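Cell shape-determining protein MreC (Listeria monocytogenes, PDB 2J5U) is probably involved in forming and maintaining the shape of the bacterial cell, and assembles from dimers into a larger oligomer. Local coordinates at residues Asp100-Gly111 with Lys184-Gly192. Sequence-based numbering, arbitrary orientation.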
loop_
_atom_site.group_PDB
_atom_site.type_symbol
_atom_site.label_atom_id
_atom_site.label_comp_id
_atom_site.label_asym_id
_atom_site.label_seq_id
_atom_site.Cartn_x
_atom_site.Cartn_y
_atom_site.Cartn_z
ATOM N N ASP A 100 10.164 29.456 70.051
ATOM C CA ASP A 100 10.255 29.775 68.628
ATOM C C ASP A 100 8.958 29.715 67.834
ATOM O O ASP A 100 8.967 29.939 66.623
ATOM C CB ASP A 100 11.320 28.915 67.948
ATOM C CG ASP A 100 12.728 29.411 68.226
ATOM O OD1 ASP A 100 13.687 28.655 67.959
ATOM O OD2 ASP A 100 12.884 30.558 68.707
ATOM N N MET A 101 7.848 29.413 68.502
ATOM C CA MET A 101 6.555 29.400 67.832
ATOM C C MET A 101 6.115 30.862 67.655
ATOM O O MET A 101 6.392 31.718 68.501
ATOM C CB MET A 101 5.516 28.639 68.666
ATOM C CG MET A 101 5.439 27.149 68.390
ATOM S SD MET A 101 4.310 26.262 69.439
ATOM C CE MET A 101 4.751 24.642 69.096
ATOM N N ALA A 102 5.443 31.156 66.552
ATOM C CA ALA A 102 4.982 32.515 66.296
ATOM C C ALA A 102 3.746 32.825 67.132
ATOM O O ALA A 102 2.933 31.941 67.406
ATOM C CB ALA A 102 4.661 32.675 64.830
ATOM N N VAL A 103 3.611 34.075 67.557
ATOM C CA VAL A 103 2.450 34.468 68.335
ATOM C C VAL A 103 1.819 35.620 67.594
ATOM O O VAL A 103 2.502 36.583 67.233
ATOM C CB VAL A 103 2.818 34.936 69.744
ATOM C CG1 VAL A 103 1.553 35.317 70.490
ATOM C CG2 VAL A 103 3.564 33.836 70.493
ATOM N N THR A 104 0.511 35.521 67.375
ATOM C CA THR A 104 -0.219 36.541 66.628
ATOM C C THR A 104 -1.565 36.939 67.215
ATOM O O THR A 104 -2.026 36.384 68.213
ATOM C CB THR A 104 -0.525 36.053 65.205
ATOM O OG1 THR A 104 -1.313 34.861 65.287
ATOM C CG2 THR A 104 0.746 35.753 64.447
ATOM N N THR A 105 -2.180 37.908 66.548
ATOM C CA THR A 105 -3.505 38.413 66.880
ATOM C C THR A 105 -4.144 38.561 65.504
ATOM O O THR A 105 -3.459 38.457 64.483
ATOM C CB THR A 105 -3.484 39.815 67.541
ATOM O OG1 THR A 105 -3.037 40.789 66.591
ATOM C CG2 THR A 105 -2.581 39.826 68.745
ATOM N N PRO A 106 -5.460 38.798 65.456
ATOM C CA PRO A 106 -6.159 38.959 64.177
ATOM C C PRO A 106 -5.519 39.971 63.215
ATOM O O PRO A 106 -5.394 39.705 62.020
ATOM C CB PRO A 106 -7.550 39.377 64.619
ATOM C CG PRO A 106 -7.730 38.545 65.870
ATOM C CD PRO A 106 -6.416 38.739 66.579
ATOM N N SER A 107 -5.109 41.123 63.727
ATOM C CA SER A 107 -4.513 42.136 62.872
ATOM C C SER A 107 -3.012 42.008 62.611
ATOM O O SER A 107 -2.402 42.933 62.070
ATOM C CB SER A 107 -4.835 43.533 63.421
ATOM O OG SER A 107 -5.105 43.495 64.813
ATOM N N GLY A 108 -2.403 40.883 62.984
ATOM C CA GLY A 108 -0.978 40.727 62.720
ATOM C C GLY A 108 -0.097 39.919 63.660
ATOM O O GLY A 108 -0.535 39.376 64.676
ATOM N N LEU A 109 1.174 39.839 63.287
ATOM C CA LEU A 109 2.192 39.125 64.056
ATOM C C LEU A 109 2.627 39.972 65.257
ATOM O O LEU A 109 2.869 41.177 65.110
ATOM C CB LEU A 109 3.417 38.874 63.169
ATOM C CG LEU A 109 4.612 38.196 63.845
ATOM C CD1 LEU A 109 4.229 36.779 64.146
ATOM C CD2 LEU A 109 5.829 38.196 62.969
ATOM N N ILE A 110 2.736 39.368 66.439
ATOM C CA ILE A 110 3.189 40.155 67.586
ATOM C C ILE A 110 4.482 39.650 68.232
ATOM O O ILE A 110 5.098 40.356 69.024
ATOM C CB ILE A 110 2.106 40.281 68.687
ATOM C CG1 ILE A 110 1.891 38.937 69.377
ATOM C CG2 ILE A 110 0.823 40.807 68.076
ATOM C CD1 ILE A 110 1.109 39.028 70.640
ATOM N N GLY A 111 4.906 38.434 67.912
ATOM C CA GLY A 111 6.141 37.962 68.505
ATOM C C GLY A 111 6.394 36.485 68.396
ATOM O O GLY A 111 5.803 35.810 67.554
ATOM N N LYS A 184 11.145 28.587 61.343
ATOM C CA LYS A 184 10.316 28.412 62.519
ATOM C C LYS A 184 8.912 28.984 62.515
ATOM O O LYS A 184 8.116 28.648 63.380
ATOM C CB LYS A 184 11.055 28.912 63.752
ATOM C CG LYS A 184 11.694 30.248 63.583
ATOM C CD LYS A 184 13.186 30.097 63.485
ATOM C CE LYS A 184 13.765 29.454 64.737
ATOM N NZ LYS A 184 15.256 29.634 64.798
ATOM N N PHE A 185 8.589 29.837 61.557
ATOM C CA PHE A 185 7.243 30.406 61.501
ATOM C C PHE A 185 6.578 29.901 60.241
ATOM O O PHE A 185 7.259 29.515 59.294
ATOM C CB PHE A 185 7.275 31.935 61.387
ATOM C CG PHE A 185 7.762 32.650 62.610
ATOM C CD1 PHE A 185 8.013 34.016 62.553
ATOM C CD2 PHE A 185 7.907 31.995 63.821
ATOM C CE1 PHE A 185 8.393 34.726 63.685
ATOM C CE2 PHE A 185 8.286 32.690 64.963
ATOM C CZ PHE A 185 8.528 34.064 64.896
ATOM N N PRO A 186 5.235 29.854 60.225
ATOM C CA PRO A 186 4.576 29.401 59.003
ATOM C C PRO A 186 4.659 30.655 58.142
ATOM O O PRO A 186 4.808 31.754 58.677
ATOM C CB PRO A 186 3.155 29.116 59.464
ATOM C CG PRO A 186 2.966 30.103 60.560
ATOM C CD PRO A 186 4.259 29.976 61.319
ATOM N N ALA A 187 4.590 30.520 56.825
ATOM C CA ALA A 187 4.663 31.712 55.996
ATOM C C ALA A 187 3.274 32.317 55.814
ATOM O O ALA A 187 2.265 31.645 56.012
ATOM C CB ALA A 187 5.279 31.376 54.652
ATOM N N GLY A 188 3.229 33.599 55.468
ATOM C CA GLY A 188 1.953 34.242 55.244
ATOM C C GLY A 188 1.340 35.025 56.387
ATOM O O GLY A 188 0.268 35.599 56.222
ATOM N N ILE A 189 1.977 35.059 57.549
ATOM C CA ILE A 189 1.392 35.827 58.632
ATOM C C ILE A 189 1.655 37.294 58.341
ATOM O O ILE A 189 2.781 37.673 58.037
ATOM C CB ILE A 189 2.003 35.459 59.995
ATOM C CG1 ILE A 189 1.501 34.090 60.458
ATOM C CG2 ILE A 189 1.548 36.466 61.049
ATOM C CD1 ILE A 189 1.544 33.023 59.419
ATOM N N PHE A 190 0.613 38.116 58.419
ATOM C CA PHE A 190 0.757 39.551 58.154
ATOM C C PHE A 190 1.604 40.236 59.232
ATOM O O PHE A 190 1.388 40.038 60.431
ATOM C CB PHE A 190 -0.623 40.233 58.081
ATOM C CG PHE A 190 -0.555 41.708 57.756
ATOM C CD1 PHE A 190 -0.061 42.146 56.526
ATOM C CD2 PHE A 190 -0.955 42.661 58.688
ATOM C CE1 PHE A 190 0.036 43.522 56.228
ATOM C CE2 PHE A 190 -0.862 44.029 58.405
ATOM C CZ PHE A 190 -0.365 44.460 57.169
ATOM N N ILE A 191 2.564 41.045 58.798
ATOM C CA ILE A 191 3.432 41.748 59.731
ATOM C C ILE A 191 3.096 43.233 59.758
ATOM O O ILE A 191 2.876 43.807 60.823
ATOM C CB ILE A 191 4.919 41.609 59.346
ATOM C CG1 ILE A 191 5.370 40.147 59.448
ATOM C CG2 ILE A 191 5.748 42.488 60.231
ATOM C CD1 ILE A 191 6.806 39.928 59.023
ATOM N N GLY A 192 3.060 43.856 58.583
ATOM C CA GLY A 192 2.763 45.274 58.522
ATOM C C GLY A 192 2.802 45.865 57.128
ATOM O O GLY A 192 2.714 45.149 56.135
#
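Leu109 N donates to Phe190 O at 2.9 Å, the one backbone hydrogen bond that joins 100-111 to 184-192. Strands 108-111 and 190-192 run at 83° to each other, 4.7 Å apart at closest approach, so they meet at a point rather than pair along their length. In the first barrel, 102-105 and 108-111 form a hairpin turned by a type I beta turn from Thr105 to Gly108, with a classic beta bulge where Ile110 and Gly111 face Val103; facing this hairpin, the loop from Lys184 leads into strand 190-199 of the second barrel. Ala102 CB sits over one face of the Phe185 ring, offset toward its rim, in a CH-pi contact 3.7 Å from the centroid. With CG anti to the carbonyl carbon (chi1 -69°), the Phe185 ring reaches back to the hairpin, and its edge meets a carbonyl: Asp100 O lies near the ring plane, 3.3 Å from Phe185 CE2. Farther along, Ile189 CG2 rests against two neighbouring hairpin side chains, 3.6 Å from Thr104 CG2 and 3.7 Å from Leu109 CB; the Ile189 side chain crosses each at about a right angle. Leu109, its CG anti to the backbone N (chi1 177°), runs alongside Ile191, CD2 to CG1. The Phe190 ring turns its edge to Ser107 O, while Gln40 of the second subunit packs on it. At the partly exposed end, Lys184 bends so that its CE lies beside the Asp100 carboxylate, but the salt bridge from Asp100 OD1 to Lys184 NZ is long, 3.7 Å. Arg227 NH2, from strand 221-227 of the first barrel, hydrogen-bonds to Phe185 O. This part of the junction between the barrels thus rests mainly on buried apolar contacts, with a single backbone hydrogen bond across the segments and a stretched ion pair that probably adds little.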